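Similar to sp|P32453 Saccharomyces cerevisiae YNL315c ATP11 (Candida glabrata CBS 138, PDB 2P4F) probably acts as a mitochondrial chaperone of the ATP11 family, binding unassembled beta subunits of the F1-ATPase until they join the F1 sector. Local coordinates at residues L102-L106 / L122-W127; G190-V194 / F219-L223; R130-L134 / L244-Q248. One frame throughout, in Å; residues are numbered along the deposited sequence.

Contact 1: residues L102-L106 / L122-W127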
loop_
_atom_site.group_PDB
_atom_site.type_symbol
_atom_site.label_atom_id
_atom_site.label_comp_id
_atom_site.label_asym_id
_atom_site.label_seq_id
_atom_site.Cartn_x
_atom_site.Cartn_y
_atom_site.Cartn_z
ATOM N N LEU A 102 2.718 14.909 -5.192
ATOM C CA LEU A 102 4.177 14.913 -5.145
ATOM C C LEU A 102 4.726 16.329 -5.102
ATOM O O LEU A 102 5.706 16.566 -4.356
ATOM C CB LEU A 102 4.728 14.120 -6.340
ATOM C CG LEU A 102 6.264 14.020 -6.347
ATOM C CD1 LEU A 102 6.826 13.417 -5.037
ATOM C CD2 LEU A 102 6.703 13.172 -7.517
ATOM N N ASP A 103 4.088 17.232 -5.879
ATOM C CA ASP A 103 4.612 18.619 -5.932
ATOM C C ASP A 103 4.624 19.314 -4.578
ATOM O O ASP A 103 5.381 20.267 -4.324
ATOM C CB ASP A 103 3.758 19.403 -6.917
ATOM C CG ASP A 103 4.363 20.740 -7.312
ATOM O OD1 ASP A 103 5.472 20.809 -7.885
ATOM O OD2 ASP A 103 3.661 21.741 -7.046
ATOM N N ASP A 104 3.737 18.898 -3.657
ATOM C CA ASP A 104 3.738 19.455 -2.308
ATOM C C ASP A 104 4.934 19.015 -1.476
ATOM O O ASP A 104 5.247 19.613 -0.445
ATOM C CB ASP A 104 2.450 19.019 -1.592
ATOM C CG ASP A 104 1.206 19.607 -2.247
ATOM O OD1 ASP A 104 1.220 20.845 -2.525
ATOM O OD2 ASP A 104 0.221 18.872 -2.495
ATOM N N TYR A 105 5.633 17.961 -1.882
ATOM C CA TYR A 105 6.791 17.477 -1.153
ATOM C C TYR A 105 8.093 17.802 -1.877
ATOM O O TYR A 105 9.073 18.187 -1.231
ATOM C CB TYR A 105 6.707 15.953 -1.010
ATOM C CG TYR A 105 5.475 15.433 -0.301
ATOM C CD1 TYR A 105 5.141 15.858 0.974
ATOM C CD2 TYR A 105 4.682 14.461 -0.896
ATOM C CE1 TYR A 105 4.007 15.372 1.653
ATOM C CE2 TYR A 105 3.561 13.964 -0.244
ATOM C CZ TYR A 105 3.223 14.407 1.003
ATOM O OH TYR A 105 2.111 13.898 1.660
ATOM N N LEU A 106 8.100 17.617 -3.199
ATOM C CA LEU A 106 9.267 17.909 -4.041
ATOM C C LEU A 106 8.746 18.674 -5.265
ATOM O O LEU A 106 7.905 18.070 -5.972
ATOM C CB LEU A 106 10.020 16.695 -4.579
ATOM C CG LEU A 106 10.593 15.705 -3.585
ATOM C CD1 LEU A 106 11.163 14.489 -4.318
ATOM C CD2 LEU A 106 11.665 16.366 -2.723
ATOM N N LEU A 122 16.701 12.484 -3.088
ATOM C CA LEU A 122 15.939 13.605 -2.483
ATOM C C LEU A 122 14.721 13.118 -1.726
ATOM O O LEU A 122 14.361 13.657 -0.696
ATOM C CB LEU A 122 15.478 14.597 -3.550
ATOM C CG LEU A 122 16.591 15.423 -4.201
ATOM C CD1 LEU A 122 15.948 16.239 -5.315
ATOM C CD2 LEU A 122 17.250 16.310 -3.131
ATOM N N TRP A 123 14.081 12.114 -2.305
ATOM C CA TRP A 123 12.850 11.596 -1.650
ATOM C C TRP A 123 13.199 10.944 -0.322
ATOM O O TRP A 123 12.532 11.168 0.699
ATOM C CB TRP A 123 12.224 10.593 -2.572
ATOM C CG TRP A 123 10.936 9.965 -2.159
ATOM C CD1 TRP A 123 10.646 8.653 -1.876
ATOM C CD2 TRP A 123 9.695 10.694 -2.009
ATOM N NE1 TRP A 123 9.298 8.550 -1.557
ATOM C CE2 TRP A 123 8.696 9.773 -1.632
ATOM C CE3 TRP A 123 9.348 12.028 -2.163
ATOM C CZ2 TRP A 123 7.358 10.115 -1.403
ATOM C CZ3 TRP A 123 8.011 12.394 -1.930
ATOM C CH2 TRP A 123 7.045 11.448 -1.555
ATOM N N ARG A 124 14.287 10.140 -0.343
ATOM C CA ARG A 124 14.666 9.536 0.941
ATOM C C ARG A 124 15.117 10.600 1.931
ATOM O O ARG A 124 14.825 10.470 3.127
ATOM C CB ARG A 124 15.736 8.463 0.693
ATOM C CG ARG A 124 15.173 7.306 -0.139
ATOM C CD ARG A 124 16.212 6.195 -0.177
ATOM N NE ARG A 124 15.750 5.110 -1.038
ATOM C CZ ARG A 124 14.849 4.180 -0.752
ATOM N NH1 ARG A 124 14.256 4.167 0.439
ATOM N NH2 ARG A 124 14.549 3.257 -1.669
ATOM N N ALA A 125 15.830 11.652 1.481
ATOM C CA ALA A 125 16.262 12.709 2.417
ATOM C C ALA A 125 15.039 13.392 2.994
ATOM O O ALA A 125 15.047 13.770 4.194
ATOM C CB ALA A 125 17.155 13.749 1.734
ATOM N N LYS A 126 14.006 13.568 2.174
ATOM C CA LYS A 126 12.808 14.333 2.622
ATOM C C LYS A 126 12.192 13.716 3.855
ATOM O O LYS A 126 11.714 14.372 4.783
ATOM C CB LYS A 126 11.792 14.377 1.476
ATOM C CG LYS A 126 10.392 14.884 1.782
ATOM C CD LYS A 126 10.413 16.374 2.115
ATOM C CE LYS A 126 8.997 16.928 2.079
ATOM N NZ LYS A 126 8.972 18.416 2.303
ATOM N N TRP A 127 12.217 12.387 3.908
ATOM C CA TRP A 127 11.505 11.640 4.948
ATOM C C TRP A 127 12.446 11.126 6.027
ATOM O O TRP A 127 12.032 10.416 6.966
ATOM C CB TRP A 127 10.705 10.476 4.324
ATOM C CG TRP A 127 9.673 11.004 3.349
ATOM C CD1 TRP A 127 9.713 10.898 1.986
ATOM C CD2 TRP A 127 8.476 11.709 3.688
ATOM N NE1 TRP A 127 8.596 11.509 1.447
ATOM C CE2 TRP A 127 7.832 12.002 2.474
ATOM C CE3 TRP A 127 7.916 12.093 4.916
ATOM C CZ2 TRP A 127 6.626 12.687 2.419
ATOM C CZ3 TRP A 127 6.711 12.778 4.871
ATOM C CH2 TRP A 127 6.087 13.063 3.646
#
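This is an apolar, largely aromatic helix-to-helix contact between the short helix 102-105 near the start of the model and the C-terminal end of helix 116-126. Y105, W123 and W127 form a small aromatic cluster at its centre. W127 turns the edge of its indole to a face of the Y105 ring, an edge-to-face pair with centroids 5.1 Å apart, planes at 68° and W127 CH2 3.7 Å from Y105 CE1. W123 meets Y105 obliquely, W123 CH2 lying 3.9 Å from Y105 CD2, and it also meets L102 and L106: L102 CD1 is 3.5 Å from W123 CZ3, and L106 CD1 lies 3.7 Å from W123 CE3, at the indole edge. On the outside, L106 CD2 reaches L122 CB at 4.3 Å, while the aliphatic part of K126 runs past Y105, with K126 CE 4.0 Å from Y105 CB. Hydrogen bonds play no part between the two segments, so the fit rests on side-chain packing. The polar ends of Y105 and W123 bond outside the pair, Y105 OH to Q218 OE1 and W123 NE1 to M232 O, and tie the helices to strands 215-220 and 229-236. W123 rests on V135 and V137 of strand 133-139 and on L231 and N233 of strand 229-236, W127 covers V135 and N233, and L102 and L106 meet helix 108-111 through L108 and I111.

Contact 2: residues G190-V194 / F219-L223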
loop_
_atom_site.group_PDB
_atom_site.type_symbol
_atom_site.label_atom_id
_atom_site.label_comp_id
_atom_site.label_asym_id
_atom_site.label_seq_id
_atom_site.Cartn_x
_atom_site.Cartn_y
_atom_site.Cartn_z
ATOM N N GLY A 190 -6.367 10.881 -7.023
ATOM C CA GLY A 190 -6.332 11.622 -8.277
ATOM C C GLY A 190 -5.526 10.850 -9.313
ATOM O O GLY A 190 -5.014 9.765 -9.030
ATOM N N PRO A 191 -5.379 11.366 -10.525
ATOM C CA PRO A 191 -4.745 10.561 -11.562
ATOM C C PRO A 191 -3.301 10.229 -11.226
ATOM O O PRO A 191 -2.788 9.206 -11.751
ATOM C CB PRO A 191 -4.779 11.453 -12.815
ATOM C CG PRO A 191 -5.131 12.813 -12.356
ATOM C CD PRO A 191 -5.822 12.687 -11.024
ATOM N N ASN A 192 -2.654 11.047 -10.391
ATOM C CA ASN A 192 -1.250 10.721 -10.090
ATOM C C ASN A 192 -1.010 10.311 -8.643
ATOM O O ASN A 192 0.135 10.218 -8.169
ATOM C CB ASN A 192 -0.367 11.956 -10.358
ATOM C CG ASN A 192 -0.297 12.187 -11.858
ATOM O OD1 ASN A 192 0.165 11.290 -12.575
ATOM N ND2 ASN A 192 -0.759 13.341 -12.321
ATOM N N THR A 193 -2.110 10.052 -7.894
ATOM C CA THR A 193 -1.950 9.851 -6.452
ATOM C C THR A 193 -2.889 8.770 -5.958
ATOM O O THR A 193 -4.118 8.927 -6.048
ATOM C CB THR A 193 -2.263 11.157 -5.693
ATOM O OG1 THR A 193 -1.657 12.285 -6.359
ATOM C CG2 THR A 193 -1.705 11.153 -4.256
ATOM N N VAL A 194 -2.317 7.694 -5.430
ATOM C CA VAL A 194 -3.091 6.508 -5.008
ATOM C C VAL A 194 -2.787 6.258 -3.563
ATOM O O VAL A 194 -1.602 6.337 -3.172
ATOM C CB VAL A 194 -2.685 5.297 -5.872
ATOM C CG1 VAL A 194 -3.415 4.032 -5.375
ATOM C CG2 VAL A 194 -3.001 5.564 -7.349
ATOM N N PHE A 219 1.124 6.601 -2.949
ATOM C CA PHE A 219 1.947 6.297 -4.116
ATOM C C PHE A 219 1.777 7.424 -5.099
ATOM O O PHE A 219 0.650 7.708 -5.492
ATOM C CB PHE A 219 1.505 4.974 -4.738
ATOM C CG PHE A 219 1.744 3.777 -3.854
ATOM C CD1 PHE A 219 2.935 3.055 -3.887
ATOM C CD2 PHE A 219 0.738 3.352 -2.984
ATOM C CE1 PHE A 219 3.183 1.929 -3.089
ATOM C CE2 PHE A 219 0.962 2.247 -2.172
ATOM C CZ PHE A 219 2.154 1.526 -2.247
ATOM N N HIS A 220 2.895 8.054 -5.457
ATOM C CA HIS A 220 2.849 9.190 -6.376
ATOM C C HIS A 220 3.281 8.751 -7.747
ATOM O O HIS A 220 4.381 8.205 -7.864
ATOM C CB HIS A 220 3.817 10.286 -5.883
ATOM C CG HIS A 220 3.379 10.731 -4.518
ATOM N ND1 HIS A 220 2.310 11.574 -4.319
ATOM C CD2 HIS A 220 3.906 10.400 -3.300
ATOM C CE1 HIS A 220 2.180 11.762 -3.017
ATOM N NE2 HIS A 220 3.132 11.049 -2.354
ATOM N N LEU A 221 2.481 8.962 -8.763
ATOM C CA LEU A 221 2.736 8.456 -10.114
ATOM C C LEU A 221 3.207 9.524 -11.082
ATOM O O LEU A 221 3.321 9.299 -12.276
ATOM C CB LEU A 221 1.413 7.854 -10.671
ATOM C CG LEU A 221 0.701 6.850 -9.758
ATOM C CD1 LEU A 221 -0.475 6.290 -10.555
ATOM C CD2 LEU A 221 1.624 5.777 -9.226
ATOM N N ASP A 222 3.482 10.738 -10.597
ATOM C CA ASP A 222 3.808 11.899 -11.389
ATOM C C ASP A 222 5.031 11.645 -12.273
ATOM O O ASP A 222 5.125 12.307 -13.340
ATOM C CB ASP A 222 4.079 13.102 -10.469
ATOM C CG ASP A 222 2.946 13.319 -9.476
ATOM O OD1 ASP A 222 2.340 14.444 -9.556
ATOM O OD2 ASP A 222 2.661 12.471 -8.577
ATOM N N LEU A 223 5.965 10.795 -11.846
ATOM C CA LEU A 223 7.172 10.544 -12.639
ATOM C C LEU A 223 7.103 9.211 -13.346
ATOM O O LEU A 223 8.106 8.666 -13.883
ATOM C CB LEU A 223 8.394 10.538 -11.686
ATOM C CG LEU A 223 8.495 11.814 -10.859
ATOM C CD1 LEU A 223 9.778 11.769 -10.003
ATOM C CD2 LEU A 223 8.415 13.023 -11.757
HETATM O O HOH W 1 1.073 12.769 -6.419
#
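L221 lays its side chain over the end of the neighbouring strand, with L221 CD1 4.1 Å from V194 CG2 and 3.9 Å from P191 O. The backbones beside it pair as antiparallel strands. V194 and F219 are a hydrogen-bonded pair, with V194 N to F219 O at 3.0 Å and F219 N to V194 O at 2.7 Å. T193 faces H220 in the non-hydrogen-bonded position, where the CA-H of T193 points at F219 O (T193 CA to F219 O 3.5 Å). One step further, L221 N donates to N192 O at 2.7 Å, so the pairing runs on into the turn. The N192 side chain packs here too, N192 CB 3.6 Å from D222 OD2 and N192 OD1 4.1 Å from L221 CB. That turn, type I from G190 to T193, closes a tight hairpin: G190 N to T193 O and T193 N to G190 O are both 3.1 Å. On the face of T193 and H220, a water sits 2.8 Å from T193 OG1 and 2.7 Å from H220 ND1 and donates a proton to D222 OD2 at 2.7 Å; H220 NE2 bonds N233 on the next strand, and L102 of helix 102-105 packs on H220 and D222. On the other face, V194 CB lies 4.4 Å from F219 CB. Helix 140-153 covers that face, Y148 packing on V194 and L221, F144 on F219 and L221. This is antiparallel pairing of two central strands, 193-200 and 215-220, in the six-stranded half barrel of the domain, beside the type I turn of the adjoining hairpin.

Contact 3: residues R130-L134 / L244-Q248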
loop_
_atom_site.group_PDB
_atom_site.type_symbol
_atom_site.label_atom_id
_atom_site.label_comp_id
_atom_site.label_asym_id
_atom_site.label_seq_id
_atom_site.Cartn_x
_atom_site.Cartn_y
_atom_site.Cartn_z
ATOM N N ARG A 130 12.418 11.066 10.276
ATOM C CA ARG A 130 11.297 10.430 10.962
ATOM C C ARG A 130 11.505 8.998 11.449
ATOM O O ARG A 130 12.280 8.205 10.895
ATOM C CB ARG A 130 10.112 10.366 9.997
ATOM C CG ARG A 130 9.642 11.690 9.403
ATOM C CD ARG A 130 8.124 11.547 9.434
ATOM N NE ARG A 130 7.394 12.558 8.696
ATOM C CZ ARG A 130 6.098 12.737 8.972
ATOM N NH1 ARG A 130 5.522 11.994 9.900
ATOM N NH2 ARG A 130 5.428 13.651 8.305
ATOM N N ASP A 131 10.739 8.638 12.496
ATOM C CA ASP A 131 10.732 7.218 12.862
ATOM C C ASP A 131 9.333 6.630 12.709
ATOM O O ASP A 131 9.022 5.560 13.201
ATOM C CB ASP A 131 11.272 6.956 14.270
ATOM C CG ASP A 131 10.425 7.606 15.338
ATOM O OD1 ASP A 131 9.431 8.271 14.964
ATOM O OD2 ASP A 131 10.762 7.447 16.534
ATOM N N ASP A 132 8.451 7.337 12.004
ATOM C CA ASP A 132 7.141 6.748 11.777
ATOM C C ASP A 132 6.922 6.489 10.295
ATOM O O ASP A 132 5.778 6.218 9.938
ATOM C CB ASP A 132 6.100 7.711 12.353
ATOM C CG ASP A 132 6.132 9.044 11.622
ATOM O OD1 ASP A 132 7.091 9.375 10.905
ATOM O OD2 ASP A 132 5.153 9.801 11.770
ATOM N N SER A 133 7.946 6.551 9.463
ATOM C CA SER A 133 7.781 6.607 8.004
ATOM C C SER A 133 8.234 5.357 7.276
ATOM O O SER A 133 9.278 4.829 7.633
ATOM C CB SER A 133 8.574 7.800 7.417
ATOM O OG SER A 133 7.801 8.952 7.766
ATOM N N LEU A 134 7.435 5.020 6.275
ATOM C CA LEU A 134 7.701 4.016 5.254
ATOM C C LEU A 134 8.028 4.748 3.963
ATOM O O LEU A 134 7.308 5.652 3.540
ATOM C CB LEU A 134 6.485 3.112 4.989
ATOM C CG LEU A 134 5.990 2.244 6.169
ATOM C CD1 LEU A 134 5.013 1.203 5.667
ATOM C CD2 LEU A 134 7.143 1.553 6.860
ATOM N N LEU A 244 6.387 -0.007 13.202
ATOM C CA LEU A 244 6.813 0.216 11.808
ATOM C C LEU A 244 7.099 -1.115 11.151
ATOM O O LEU A 244 6.826 -1.360 9.986
ATOM C CB LEU A 244 8.031 1.137 11.898
ATOM C CG LEU A 244 8.438 1.831 10.614
ATOM C CD1 LEU A 244 7.273 2.606 9.984
ATOM C CD2 LEU A 244 9.605 2.773 10.846
ATOM N N GLN A 245 7.636 -2.063 11.914
ATOM C CA GLN A 245 7.858 -3.396 11.377
ATOM C C GLN A 245 6.540 -4.093 11.041
ATOM O O GLN A 245 6.494 -4.768 10.001
ATOM C CB GLN A 245 8.676 -4.223 12.377
ATOM C CG GLN A 245 9.868 -3.413 12.871
ATOM C CD GLN A 245 9.582 -2.608 14.125
ATOM O OE1 GLN A 245 9.423 -1.394 14.085
ATOM N NE2 GLN A 245 9.499 -3.278 15.282
ATOM N N ASP A 246 5.528 -3.922 11.892
ATOM C CA ASP A 246 4.253 -4.576 11.581
ATOM C C ASP A 246 3.727 -3.983 10.281
ATOM O O ASP A 246 3.186 -4.699 9.426
ATOM C CB ASP A 246 3.207 -4.398 12.656
ATOM C CG ASP A 246 3.480 -4.998 14.015
ATOM O OD1 ASP A 246 4.121 -6.078 14.124
ATOM O OD2 ASP A 246 3.035 -4.363 15.026
ATOM N N ALA A 247 3.856 -2.667 10.158
ATOM C CA ALA A 247 3.312 -2.025 8.938
ATOM C C ALA A 247 4.039 -2.474 7.678
ATOM O O ALA A 247 3.482 -2.688 6.597
ATOM C CB ALA A 247 3.406 -0.507 9.166
ATOM N N GLN A 248 5.370 -2.623 7.767
ATOM C CA GLN A 248 6.166 -3.152 6.666
ATOM C C GLN A 248 5.722 -4.541 6.229
ATOM O O GLN A 248 5.660 -4.837 5.015
ATOM C CB GLN A 248 7.660 -3.202 7.057
ATOM C CG GLN A 248 8.254 -1.842 7.367
ATOM C CD GLN A 248 9.612 -1.892 8.044
ATOM O OE1 GLN A 248 9.988 -2.809 8.791
ATOM N NE2 GLN A 248 10.445 -0.879 7.811
#
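Here a helix packs on the face of an antiparallel sheet, at its outermost strand: the first turn of helix 244-257 lies against the start of strand 133-139 of the half barrel. Two leucines make most of the contact, L134 and L244, each with 78 Å² covered. L244 points from the helix toward the strand, and L244 CD1 comes within 3.3 Å of L134 CD2, a very tight apolar touch. The same methyl also approaches main-chain oxygens, with L244 CD1 3.9 Å from D132 O and 3.8 Å from S133 O, while L244 CD2 is 3.7 Å from D131 O. L244 thus fills the space beside the backbone as the chain enters the strand. L134 reaches one helical turn further, where L134 CD1 meets A247 CB at 4.2 Å. The contact is held by packing, without hydrogen bonds between the segments; the strand itself is fixed by backbone hydrogen bonds between D132 and V236 and between L134 and G234. V236 also touches L244 and A247, so the helix spans two strands. The CA-to-CB bonds of D132 and S133 point away from the helix, D132 forming a salt bridge with R130. At the outer end of the contact, L134 CD2 rests 3.6 Å from Q248 CG.

From the N terminus, contact 1 comes first, closing a short, mostly helical excursion of 15 residues. Helix 116-126 then leads into strand 133-139, where contact 3 opens; W127 CE3 still lies 4.2 Å from S133 OG. Contact 3 closes only at helix 244-257, after 109 residues that hold the remaining strands of the sheet. Contact 2 opens and closes within that span, joining strands 193-200 and 215-220, and none of the three cross. Contacts 1 and 2 touch directly, L102 CB being 3.5 Å from D222 OD2. Contacts 2 and 3 stay about 8 Å apart at their nearest atoms but share the sheet; contact 1 joins helices 102-105 and 116-126, which pack against it.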